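Local atomic coordinates of SusD superfamily protein (Bacteroides vulgatus ATCC 8482, PDB entry 3JQ0), a protein that probably binds nutrient glycans at the outer membrane of a gut bacterium. Residues 261-273 with 284-298. Numbering follows the deposited sequence.
Sequences YRMRLIPAQDKMV and FVGTPDAQLNGLTQL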
loop_
_atom_site.group_PDB
_atom_site.type_symbol
_atom_site.label_atom_id
_atom_site.label_comp_id
_atom_site.label_asym_id
_atom_site.label_seq_id
_atom_site.Cartn_x
_atom_site.Cartn_y
_atom_site.Cartn_z
ATOM N N TYR A 261 7.693 -4.326 10.253
ATOM C CA TYR A 261 7.187 -2.972 10.604
ATOM C C TYR A 261 7.954 -2.479 11.828
ATOM O O TYR A 261 8.665 -1.475 11.798
ATOM C CB TYR A 261 5.678 -2.988 10.786
ATOM C CG TYR A 261 5.097 -1.650 11.131
ATOM C CD1 TYR A 261 4.890 -0.708 10.123
ATOM C CD2 TYR A 261 4.782 -1.301 12.413
ATOM C CE1 TYR A 261 4.338 0.525 10.355
ATOM C CE2 TYR A 261 4.243 -0.026 12.674
ATOM C CZ TYR A 261 4.009 0.873 11.604
ATOM O OH TYR A 261 3.432 2.112 11.822
ATOM N N ARG A 262 7.854 -3.254 12.904
ATOM C CA ARG A 262 8.596 -2.985 14.133
ATOM C C ARG A 262 10.090 -2.822 13.858
ATOM O O ARG A 262 10.735 -1.930 14.409
ATOM C CB ARG A 262 8.386 -4.173 15.076
ATOM C CG ARG A 262 9.190 -4.139 16.350
ATOM C CD ARG A 262 8.771 -5.187 17.345
ATOM N NE ARG A 262 8.729 -6.513 16.754
ATOM C CZ ARG A 262 9.740 -7.357 16.672
ATOM N NH1 ARG A 262 10.912 -7.061 17.209
ATOM N NH2 ARG A 262 9.590 -8.535 16.075
HETATM N N MSE A 263 10.639 -3.707 13.022
HETATM C CA MSE A 263 12.093 -3.771 12.852
HETATM C C MSE A 263 12.632 -2.922 11.691
HETATM O O MSE A 263 13.854 -2.936 11.468
HETATM C CB MSE A 263 12.563 -5.215 12.722
HETATM C CG MSE A 263 12.376 -6.019 14.002
HETATM SE SE MSE A 263 13.483 -5.404 15.463
HETATM C CE MSE A 263 15.216 -5.954 14.770
ATOM N N ARG A 264 11.777 -2.153 11.021
ATOM C CA ARG A 264 12.250 -1.207 10.011
ATOM C C ARG A 264 11.785 0.231 10.198
ATOM O O ARG A 264 12.429 1.115 9.633
ATOM C CB ARG A 264 11.940 -1.710 8.584
ATOM C CG ARG A 264 12.553 -3.051 8.237
ATOM C CD ARG A 264 14.009 -2.957 7.950
ATOM N NE ARG A 264 14.647 -4.248 7.704
ATOM C CZ ARG A 264 15.319 -4.962 8.584
ATOM N NH1 ARG A 264 15.387 -4.653 9.854
ATOM N NH2 ARG A 264 15.981 -6.046 8.150
ATOM N N LEU A 265 10.663 0.475 10.887
ATOM C CA LEU A 265 10.055 1.793 10.925
ATOM C C LEU A 265 9.903 2.385 12.331
ATOM O O LEU A 265 9.439 3.502 12.427
ATOM C CB LEU A 265 8.671 1.763 10.242
ATOM C CG LEU A 265 8.723 1.669 8.720
ATOM C CD1 LEU A 265 7.314 1.512 8.156
ATOM C CD2 LEU A 265 9.375 2.891 8.137
ATOM N N ILE A 266 10.196 1.635 13.410
ATOM C CA ILE A 266 9.789 2.058 14.761
ATOM C C ILE A 266 11.014 2.431 15.598
ATOM O O ILE A 266 12.072 1.807 15.483
ATOM C CB ILE A 266 8.937 0.910 15.401
ATOM C CG1 ILE A 266 7.624 0.752 14.658
ATOM C CG2 ILE A 266 8.721 1.059 16.930
ATOM C CD1 ILE A 266 6.698 1.950 14.680
ATOM N N PRO A 267 10.895 3.467 16.453
ATOM C CA PRO A 267 12.043 3.897 17.288
ATOM C C PRO A 267 12.368 2.896 18.383
ATOM O O PRO A 267 11.512 2.168 18.870
ATOM C CB PRO A 267 11.529 5.200 17.922
ATOM C CG PRO A 267 10.018 5.011 17.970
ATOM C CD PRO A 267 9.730 4.329 16.663
ATOM N N ALA A 268 13.613 2.945 18.846
ATOM C CA ALA A 268 14.029 2.223 20.036
ATOM C C ALA A 268 13.419 2.801 21.314
ATOM O O ALA A 268 13.375 4.013 21.500
ATOM C CB ALA A 268 15.548 2.236 20.173
ATOM N N GLN A 269 12.985 1.895 22.181
ATOM C CA GLN A 269 12.439 2.299 23.463
ATOM C C GLN A 269 13.411 3.194 24.240
ATOM O O GLN A 269 13.010 4.155 24.877
ATOM C CB GLN A 269 12.036 1.066 24.259
ATOM C CG GLN A 269 11.360 1.356 25.570
ATOM C CD GLN A 269 10.783 0.106 26.195
ATOM O OE1 GLN A 269 11.485 -0.912 26.362
ATOM N NE2 GLN A 269 9.482 0.117 26.438
ATOM N N ASP A 270 14.681 2.841 24.238
ATOM C CA ASP A 270 15.638 3.600 25.004
ATOM C C ASP A 270 15.699 5.073 24.551
ATOM O O ASP A 270 15.911 5.963 25.369
ATOM C CB ASP A 270 17.043 2.973 24.994
ATOM C CG ASP A 270 17.773 3.160 23.701
ATOM O OD1 ASP A 270 17.329 2.551 22.737
ATOM O OD2 ASP A 270 18.752 3.986 23.620
ATOM N N LYS A 271 15.514 5.335 23.267
ATOM C CA LYS A 271 15.493 6.708 22.771
ATOM C C LYS A 271 14.233 7.402 23.254
ATOM O O LYS A 271 14.268 8.549 23.731
ATOM C CB LYS A 271 15.585 6.755 21.240
ATOM C CG LYS A 271 16.903 6.249 20.675
ATOM C CD LYS A 271 18.060 7.174 21.022
ATOM C CE LYS A 271 19.357 6.774 20.316
ATOM N NZ LYS A 271 19.754 5.480 20.735
HETATM N N MSE A 272 13.103 6.709 23.184
HETATM C CA MSE A 272 11.848 7.273 23.644
HETATM C C MSE A 272 11.878 7.601 25.137
HETATM O O MSE A 272 11.309 8.583 25.572
HETATM C CB MSE A 272 10.690 6.356 23.394
HETATM C CG MSE A 272 10.394 6.043 21.924
HETATM SE SE MSE A 272 10.061 7.612 20.815
HETATM C CE MSE A 272 8.372 8.182 21.563
ATOM N N VAL A 273 12.538 6.756 25.929
ATOM C CA VAL A 273 12.529 6.855 27.399
ATOM C C VAL A 273 13.605 7.815 27.877
ATOM O O VAL A 273 13.367 8.525 28.860
ATOM C CB VAL A 273 12.708 5.404 28.057
ATOM C CG1 VAL A 273 13.134 5.501 29.533
ATOM C CG2 VAL A 273 11.443 4.575 27.837
ATOM N N PHE A 284 8.772 11.265 27.653
ATOM C CA PHE A 284 7.769 10.262 27.351
ATOM C C PHE A 284 7.633 9.199 28.418
ATOM O O PHE A 284 6.747 8.362 28.322
ATOM C CB PHE A 284 8.076 9.630 25.987
ATOM C CG PHE A 284 7.973 10.596 24.832
ATOM C CD1 PHE A 284 6.753 11.099 24.413
ATOM C CD2 PHE A 284 9.083 10.992 24.149
ATOM C CE1 PHE A 284 6.641 11.977 23.394
ATOM C CE2 PHE A 284 8.996 11.921 23.100
ATOM C CZ PHE A 284 7.754 12.413 22.729
ATOM N N VAL A 285 8.479 9.202 29.446
ATOM C CA VAL A 285 8.316 8.277 30.564
ATOM C C VAL A 285 6.926 8.452 31.158
ATOM O O VAL A 285 6.464 9.569 31.338
ATOM C CB VAL A 285 9.417 8.469 31.641
ATOM C CG1 VAL A 285 9.101 7.640 32.906
ATOM C CG2 VAL A 285 10.771 8.097 31.098
ATOM N N GLY A 286 6.264 7.328 31.420
ATOM C CA GLY A 286 4.948 7.346 32.011
ATOM C C GLY A 286 3.828 7.510 31.034
ATOM O O GLY A 286 2.656 7.532 31.429
ATOM N N THR A 287 4.143 7.609 29.727
ATOM C CA THR A 287 3.162 7.783 28.660
ATOM C C THR A 287 3.104 6.547 27.782
ATOM O O THR A 287 4.014 5.739 27.789
ATOM C CB THR A 287 3.534 9.009 27.757
ATOM O OG1 THR A 287 4.528 8.618 26.805
ATOM C CG2 THR A 287 3.936 10.235 28.548
ATOM N N PRO A 288 2.047 6.401 26.976
ATOM C CA PRO A 288 2.004 5.247 26.084
ATOM C C PRO A 288 3.146 5.197 25.112
ATOM O O PRO A 288 3.511 4.095 24.688
ATOM C CB PRO A 288 0.674 5.450 25.354
ATOM C CG PRO A 288 -0.170 6.196 26.350
ATOM C CD PRO A 288 0.787 7.141 26.984
ATOM N N ASP A 289 3.728 6.343 24.748
ATOM C CA ASP A 289 4.798 6.346 23.769
ATOM C C ASP A 289 6.083 5.686 24.276
ATOM O O ASP A 289 6.888 5.238 23.480
ATOM C CB ASP A 289 5.073 7.767 23.302
ATOM C CG ASP A 289 3.950 8.327 22.471
ATOM O OD1 ASP A 289 3.484 7.624 21.542
ATOM O OD2 ASP A 289 3.532 9.467 22.717
ATOM N N ALA A 290 6.215 5.558 25.584
ATOM C CA ALA A 290 7.328 4.820 26.165
ATOM C C ALA A 290 7.269 3.326 25.891
ATOM O O ALA A 290 8.240 2.638 26.121
ATOM C CB ALA A 290 7.406 5.045 27.682
ATOM N N GLN A 291 6.126 2.829 25.399
ATOM C CA GLN A 291 5.966 1.396 25.083
ATOM C C GLN A 291 6.563 1.034 23.733
ATOM O O GLN A 291 6.707 -0.150 23.428
ATOM C CB GLN A 291 4.485 1.021 25.057
ATOM C CG GLN A 291 3.808 1.253 26.384
ATOM C CD GLN A 291 2.289 1.271 26.290
ATOM O OE1 GLN A 291 1.707 1.317 25.217
ATOM N NE2 GLN A 291 1.644 1.228 27.446
ATOM N N LEU A 292 6.864 2.014 22.885
ATOM C CA LEU A 292 7.312 1.703 21.513
ATOM C C LEU A 292 8.716 1.135 21.555
ATOM O O LEU A 292 9.574 1.718 22.181
ATOM C CB LEU A 292 7.280 2.957 20.638
ATOM C CG LEU A 292 5.932 3.634 20.479
ATOM C CD1 LEU A 292 6.114 4.966 19.670
ATOM C CD2 LEU A 292 4.847 2.751 19.843
ATOM N N ASN A 293 8.970 0.067 20.800
ATOM C CA ASN A 293 10.311 -0.491 20.700
ATOM C C ASN A 293 10.514 -1.217 19.410
ATOM O O ASN A 293 9.871 -2.205 19.144
ATOM C CB ASN A 293 10.607 -1.469 21.822
ATOM C CG ASN A 293 12.066 -1.836 21.889
ATOM O OD1 ASN A 293 12.945 -0.953 21.750
ATOM N ND2 ASN A 293 12.340 -3.109 22.105
ATOM N N GLY A 294 11.394 -0.744 18.593
ATOM C CA GLY A 294 11.701 -1.322 17.321
ATOM C C GLY A 294 13.031 -0.831 16.833
ATOM O O GLY A 294 13.865 -0.336 17.593
ATOM N N LEU A 295 13.248 -0.963 15.539
ATOM C CA LEU A 295 14.432 -0.487 14.860
ATOM C C LEU A 295 13.996 0.294 13.623
ATOM O O LEU A 295 13.100 -0.152 12.909
ATOM C CB LEU A 295 15.286 -1.687 14.482
ATOM C CG LEU A 295 16.699 -1.520 13.995
ATOM C CD1 LEU A 295 17.600 -1.229 15.159
ATOM C CD2 LEU A 295 17.201 -2.854 13.324
ATOM N N THR A 296 14.601 1.461 13.385
ATOM C CA THR A 296 14.284 2.273 12.230
ATOM C C THR A 296 15.421 2.231 11.229
ATOM O O THR A 296 16.546 2.689 11.527
ATOM C CB THR A 296 14.011 3.735 12.642
ATOM O OG1 THR A 296 12.950 3.734 13.587
ATOM C CG2 THR A 296 13.663 4.624 11.482
ATOM N N GLN A 297 15.136 1.675 10.043
ATOM C CA GLN A 297 16.078 1.738 8.912
ATOM C C GLN A 297 15.599 2.550 7.709
ATOM O O GLN A 297 16.395 2.873 6.850
ATOM C CB GLN A 297 16.450 0.302 8.454
ATOM C CG GLN A 297 17.220 -0.472 9.487
ATOM C CD GLN A 297 17.662 -1.815 9.037
ATOM O OE1 GLN A 297 17.188 -2.323 8.012
ATOM N NE2 GLN A 297 18.551 -2.439 9.821
ATOM N N LEU A 298 14.302 2.920 7.699
ATOM C CA LEU A 298 13.707 3.814 6.727
ATOM C C LEU A 298 13.140 4.983 7.520
ATOM O O LEU A 298 12.304 4.758 8.406
ATOM C CB LEU A 298 12.585 3.126 5.935
ATOM C CG LEU A 298 12.991 2.220 4.766
ATOM C CD1 LEU A 298 11.775 1.443 4.262
ATOM C CD2 LEU A 298 13.688 3.045 3.639
HETATM O O HOH W 1 11.739 -4.843 18.914
HETATM O O HOH W 2 15.597 0.128 23.449
HETATM O O HOH W 3 11.548 10.742 27.098
#
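M272, a selenomethionine bent at both chi2 and chi3, curls its CE over one face of the F284 ring, 4.0 Å from the centroid, and the same methyl rests on CB of D289 and reaches toward CD1 of L292. I338 of strand 332-339 touches both M272 and L292, so the knob is seated against the hairpin. Beside it, V273 meets CG2 of V285 and CB of A290. Q269 holds its CG anti to the backbone N (chi1 -176°), which carries NE2 to the O of A290, 2.8 Å away in the carbonyl plane; NE2 also bonds S351 O. The N of Q269 donates almost straight to OD1 of N293, engaging the start of helix 269-275. Further along, G294 fits flush against the hollow between R262 O and I266 CB, where any CB would clash. OE1 of Q297 sits over one face of the R264 guanidinium, toward its rim, with guanidinium and amide planes 23° apart, while NH1 bonds M263 O at 2.8 Å. An alanine here is likely to leave M263 O without that donor and the Q297 amide without its neighbour. L265 and T296 form a single beta bridge, and a short helix docked on a returning loop completes this irregular, loop-rich part of the SusD fold.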